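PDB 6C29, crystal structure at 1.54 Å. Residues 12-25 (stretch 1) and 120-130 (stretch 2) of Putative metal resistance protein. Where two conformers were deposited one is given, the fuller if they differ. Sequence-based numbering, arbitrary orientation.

Stretch 1 (12-25) DNDHAQVRATADKS
Stretch 2, residues 120-130: LTDYSLNLDLN

Residues 16-24 and 120-128 are extended strands running in broadly the same direction, their N-to-C axes crossing at -32° with a closest approach of 7.8 Å. That separation is too wide for backbone pairing within one sheet, and no direct hydrogen bond is clear between the stretches; the contact is made by side chains packed between two backbones. Before the first strand the chain turns a corner at Asp14 and His15, whose phi/psi values are -93/10 and -128/8. From Ala16 to Lys24, phi lies between -155° and -110° and psi between 128° and 158°. Residues 120-128 are also extended, with phi -129° to -90° and psi from 102° at Asp128 to 133° at Thr121, until Leu129 (-79/1) leaves the strand.

The register is set by CA-CA distances of 7.2 Å for Asn13-Thr121, 7.9 Å for Val18-Tyr123, 6.9 Å for Ala20-Leu125 and 6.2 Å for Lys24-Leu129. Strand alternation directs the CA-to-CB bonds of Ala16, Val18, Ala20, Ala22 and Lys24 toward the second stretch, and those of Thr121, Tyr123, Leu125 and Leu127 toward the first; the CA-to-CB bond of Leu129, just past the strand, also points toward the first stretch. Together the stretches bury 570 Å².

At the N-terminal end, Asn13 (chi1 t, chi2 -36°) accepts a hydrogen bond at OD1 from His15 N at 2.9 Å, bracing the corner, while its ND2 lies 3.0 Å from Thr121 OG1 (Thr121 chi1 m). Tyr123 (chi1 m, chi2 84°) extends its hydroxyl to this region: OH is 3.7 Å from Ala16 CB and donates to water 1 at 2.7 Å. The same water donates to Asn13 O and Ala16 O, each at 2.7 Å, thus linking the tyrosine to both sides of the corner.

Val18 (chi1 m) covers one face of the Tyr123 ring. Its CG1 is 4.2 Å from the ring centroid and 4° off the normal, the geometry of a CH-pi contact, while Val18 CG2 approaches Tyr123 CD2 at 3.6 Å.

Beyond the ring, leucines meet alanines. Leu125, Leu127 and Leu129 all adopt chi1 m, chi2 t. Ala20 CB lies 4.4 Å from both Leu125 CD2 and Leu127 CD2; Ala22 CB lies 4.0 Å from Leu127 CD1 and 3.8 Å from Leu129 CD2. The Lys24 aliphatic chain (chi1 t, chi2 t, chi3 92°) closes the row, with CD 3.9 Å from Leu129 CD1. Water 2 provides a second bridge, accepting from Lys24 N at 2.8 Å and donating to Leu129 O at 2.9 Å.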

# COMPACT_ATOMS: atom_id res chain seq x y z
N ASP A 12 -23.14 -8.66 -5.46
CA ASP A 12 -23.14 -8.76 -4.00
C ASP A 12 -22.30 -7.73 -3.29
O ASP A 12 -22.09 -7.81 -2.08
CB ASP A 12 -22.72 -10.16 -3.63
CG ASP A 12 -23.80 -11.17 -3.99
OD1 ASP A 12 -24.84 -11.16 -3.29
OD2 ASP A 12 -23.66 -11.89 -5.01
N ASN A 13 -21.76 -6.79 -4.04
CA ASN A 13 -21.01 -5.68 -3.44
C ASN A 13 -21.53 -4.35 -3.96
O ASN A 13 -21.20 -3.96 -5.09
CB ASN A 13 -19.53 -5.86 -3.74
CG ASN A 13 -18.67 -4.79 -3.09
OD1 ASN A 13 -19.08 -3.64 -3.00
ND2 ASN A 13 -17.46 -5.15 -2.67
N ASP A 14 -22.31 -3.66 -3.14
CA ASP A 14 -22.94 -2.41 -3.55
C ASP A 14 -22.12 -1.18 -3.20
O ASP A 14 -22.63 -0.06 -3.31
CB ASP A 14 -24.33 -2.30 -2.90
CG ASP A 14 -24.28 -2.25 -1.37
OD1 ASP A 14 -23.19 -2.05 -0.77
OD2 ASP A 14 -25.36 -2.44 -0.75
N HIS A 15 -20.88 -1.39 -2.77
CA HIS A 15 -20.08 -0.28 -2.24
C HIS A 15 -18.70 -0.11 -2.87
O HIS A 15 -17.87 0.64 -2.33
CB HIS A 15 -19.89 -0.44 -0.73
CG HIS A 15 -19.18 -1.70 -0.36
ND1 HIS A 15 -19.85 -2.84 0.03
CD2 HIS A 15 -17.87 -2.01 -0.36
CE1 HIS A 15 -18.97 -3.79 0.28
NE2 HIS A 15 -17.76 -3.31 0.05
N ALA A 16 -18.43 -0.84 -3.93
CA ALA A 16 -17.20 -0.65 -4.69
C ALA A 16 -17.45 -0.74 -6.17
O ALA A 16 -18.30 -1.49 -6.64
CB ALA A 16 -16.14 -1.65 -4.28
N GLN A 17 -16.67 0.01 -6.92
CA GLN A 17 -16.58 -0.15 -8.36
C GLN A 17 -15.09 -0.16 -8.69
O GLN A 17 -14.33 0.58 -8.07
CB GLN A 17 -17.21 1.01 -9.10
CG GLN A 17 -18.56 1.52 -8.75
CD GLN A 17 -18.87 2.66 -9.70
OE1 GLN A 17 -18.91 3.81 -9.30
NE2 GLN A 17 -18.99 2.34 -10.98
N VAL A 18 -14.69 -0.96 -9.69
CA VAL A 18 -13.29 -1.00 -10.09
C VAL A 18 -13.14 -0.93 -11.58
O VAL A 18 -14.02 -1.29 -12.34
CB VAL A 18 -12.55 -2.28 -9.57
CG1 VAL A 18 -12.79 -2.49 -8.04
CG2 VAL A 18 -12.94 -3.50 -10.35
N ARG A 19 -12.01 -0.39 -12.01
CA ARG A 19 -11.71 -0.23 -13.43
C ARG A 19 -10.24 -0.45 -13.64
O ARG A 19 -9.45 0.10 -12.90
CB ARG A 19 -12.09 1.16 -13.92
CG ARG A 19 -11.68 1.45 -15.38
CD ARG A 19 -12.19 2.84 -15.83
NE ARG A 19 -11.77 3.22 -17.18
CZ ARG A 19 -11.05 4.31 -17.49
NH1 ARG A 19 -10.59 5.13 -16.54
NH2 ARG A 19 -10.78 4.58 -18.76
N ALA A 20 -9.87 -1.23 -14.66
CA ALA A 20 -8.49 -1.39 -15.04
C ALA A 20 -8.27 -0.95 -16.47
O ALA A 20 -9.11 -1.21 -17.35
CB ALA A 20 -8.05 -2.81 -14.86
N THR A 21 -7.15 -0.28 -16.69
CA THR A 21 -6.72 0.15 -18.02
C THR A 21 -5.25 -0.21 -18.17
O THR A 21 -4.56 -0.40 -17.17
CB THR A 21 -6.90 1.64 -18.22
OG1 THR A 21 -6.23 2.35 -17.16
CG2 THR A 21 -8.38 1.99 -18.25
N ALA A 22 -4.79 -0.36 -19.39
CA ALA A 22 -3.44 -0.84 -19.59
C ALA A 22 -2.83 -0.41 -20.90
O ALA A 22 -3.53 -0.08 -21.84
CB ALA A 22 -3.41 -2.36 -19.48
N ASP A 23 -1.50 -0.43 -20.92
CA ASP A 23 -0.71 -0.13 -22.11
C ASP A 23 0.43 -1.12 -22.19
O ASP A 23 1.10 -1.37 -21.20
CB ASP A 23 -0.19 1.30 -22.02
CG ASP A 23 0.44 1.77 -23.31
OD1 ASP A 23 0.35 1.04 -24.32
OD2 ASP A 23 1.03 2.87 -23.31
N LYS A 24 0.63 -1.73 -23.36
CA LYS A 24 1.73 -2.64 -23.56
C LYS A 24 2.71 -1.97 -24.50
O LYS A 24 2.34 -1.51 -25.57
CB LYS A 24 1.28 -4.00 -24.10
CG LYS A 24 2.44 -5.00 -24.22
CD LYS A 24 1.99 -6.45 -24.38
CE LYS A 24 1.84 -6.91 -25.79
NZ LYS A 24 1.74 -8.40 -25.80
N SER A 25 3.96 -1.93 -24.08
CA SER A 25 5.02 -1.34 -24.88
C SER A 25 5.54 -2.35 -25.91
O SER A 25 5.25 -3.54 -25.84
CB SER A 25 6.16 -0.86 -23.97
OG SER A 25 6.90 -1.96 -23.46
N LEU A 120 -14.42 -9.79 1.13
CA LEU A 120 -13.60 -10.14 -0.03
C LEU A 120 -14.48 -10.35 -1.24
O LEU A 120 -15.44 -11.15 -1.19
CB LEU A 120 -12.78 -11.40 0.26
CG LEU A 120 -11.93 -11.33 1.53
CD1 LEU A 120 -11.31 -12.67 1.80
CD2 LEU A 120 -10.86 -10.28 1.39
N THR A 121 -14.19 -9.63 -2.32
CA THR A 121 -14.97 -9.67 -3.56
C THR A 121 -14.02 -9.90 -4.72
O THR A 121 -13.02 -9.22 -4.84
CB THR A 121 -15.74 -8.35 -3.78
OG1 THR A 121 -16.48 -8.02 -2.60
CG2 THR A 121 -16.70 -8.40 -5.03
N ASP A 122 -14.37 -10.82 -5.61
CA ASP A 122 -13.58 -11.07 -6.82
C ASP A 122 -14.10 -10.29 -8.01
O ASP A 122 -15.30 -10.32 -8.29
CB ASP A 122 -13.57 -12.55 -7.15
CG ASP A 122 -12.65 -13.36 -6.26
OD1 ASP A 122 -11.91 -12.77 -5.45
OD2 ASP A 122 -12.65 -14.61 -6.40
N TYR A 123 -13.21 -9.62 -8.73
CA TYR A 123 -13.51 -8.90 -9.96
C TYR A 123 -12.68 -9.48 -11.09
O TYR A 123 -11.46 -9.58 -10.97
CB TYR A 123 -13.21 -7.40 -9.81
CG TYR A 123 -14.10 -6.70 -8.82
CD1 TYR A 123 -13.82 -6.71 -7.47
CD2 TYR A 123 -15.23 -6.02 -9.23
CE1 TYR A 123 -14.65 -6.09 -6.56
CE2 TYR A 123 -16.06 -5.41 -8.33
CZ TYR A 123 -15.76 -5.43 -7.00
OH TYR A 123 -16.57 -4.83 -6.07
N SER A 124 -13.31 -9.85 -12.20
CA SER A 124 -12.58 -10.40 -13.33
C SER A 124 -12.16 -9.27 -14.25
O SER A 124 -13.01 -8.52 -14.76
CB SER A 124 -13.43 -11.41 -14.08
OG SER A 124 -13.67 -12.53 -13.28
N LEU A 125 -10.84 -9.13 -14.42
CA LEU A 125 -10.24 -8.08 -15.23
C LEU A 125 -9.81 -8.69 -16.55
O LEU A 125 -8.94 -9.52 -16.58
CB LEU A 125 -9.05 -7.46 -14.49
CG LEU A 125 -9.33 -7.04 -13.07
CD1 LEU A 125 -8.01 -6.53 -12.47
CD2 LEU A 125 -10.44 -5.99 -13.03
N ASN A 126 -10.43 -8.27 -17.65
CA ASN A 126 -10.09 -8.75 -18.97
C ASN A 126 -9.63 -7.57 -19.81
O ASN A 126 -10.38 -6.63 -20.06
CB ASN A 126 -11.32 -9.46 -19.57
CG ASN A 126 -11.79 -10.61 -18.70
OD1 ASN A 126 -11.02 -11.51 -18.35
ND2 ASN A 126 -13.06 -10.58 -18.31
N LEU A 127 -8.37 -7.62 -20.23
CA LEU A 127 -7.72 -6.52 -20.97
C LEU A 127 -7.23 -7.00 -22.32
O LEU A 127 -6.51 -7.99 -22.42
CB LEU A 127 -6.55 -5.95 -20.17
CG LEU A 127 -6.91 -5.30 -18.82
CD1 LEU A 127 -5.70 -5.27 -17.90
CD2 LEU A 127 -7.41 -3.91 -19.09
N ASP A 128 -7.62 -6.27 -23.38
CA ASP A 128 -7.16 -6.56 -24.73
C ASP A 128 -6.03 -5.60 -25.07
O ASP A 128 -6.26 -4.44 -25.36
CB ASP A 128 -8.31 -6.45 -25.73
CG ASP A 128 -7.90 -6.82 -27.17
OD1 ASP A 128 -6.70 -7.05 -27.43
OD2 ASP A 128 -8.80 -6.87 -28.04
N LEU A 129 -4.80 -6.09 -25.00
CA LEU A 129 -3.63 -5.23 -25.13
C LEU A 129 -3.32 -4.86 -26.59
O LEU A 129 -2.40 -4.09 -26.85
CB LEU A 129 -2.42 -5.90 -24.49
CG LEU A 129 -2.57 -6.24 -23.00
CD1 LEU A 129 -1.36 -6.96 -22.44
CD2 LEU A 129 -2.81 -4.98 -22.22
N ASN A 130 -4.13 -5.35 -27.53
CA ASN A 130 -4.02 -4.93 -28.92
C ASN A 130 -4.79 -3.65 -29.18
O ASN A 130 -4.68 -3.06 -30.25
CB ASN A 130 -4.54 -6.01 -29.87
CG ASN A 130 -3.54 -7.11 -30.11
OD1 ASN A 130 -2.32 -6.89 -30.05
ND2 ASN A 130 -4.04 -8.32 -30.40
O HOH W 1 -19.06 -4.08 -6.74
O HOH W 2 -1.16 -1.80 -25.57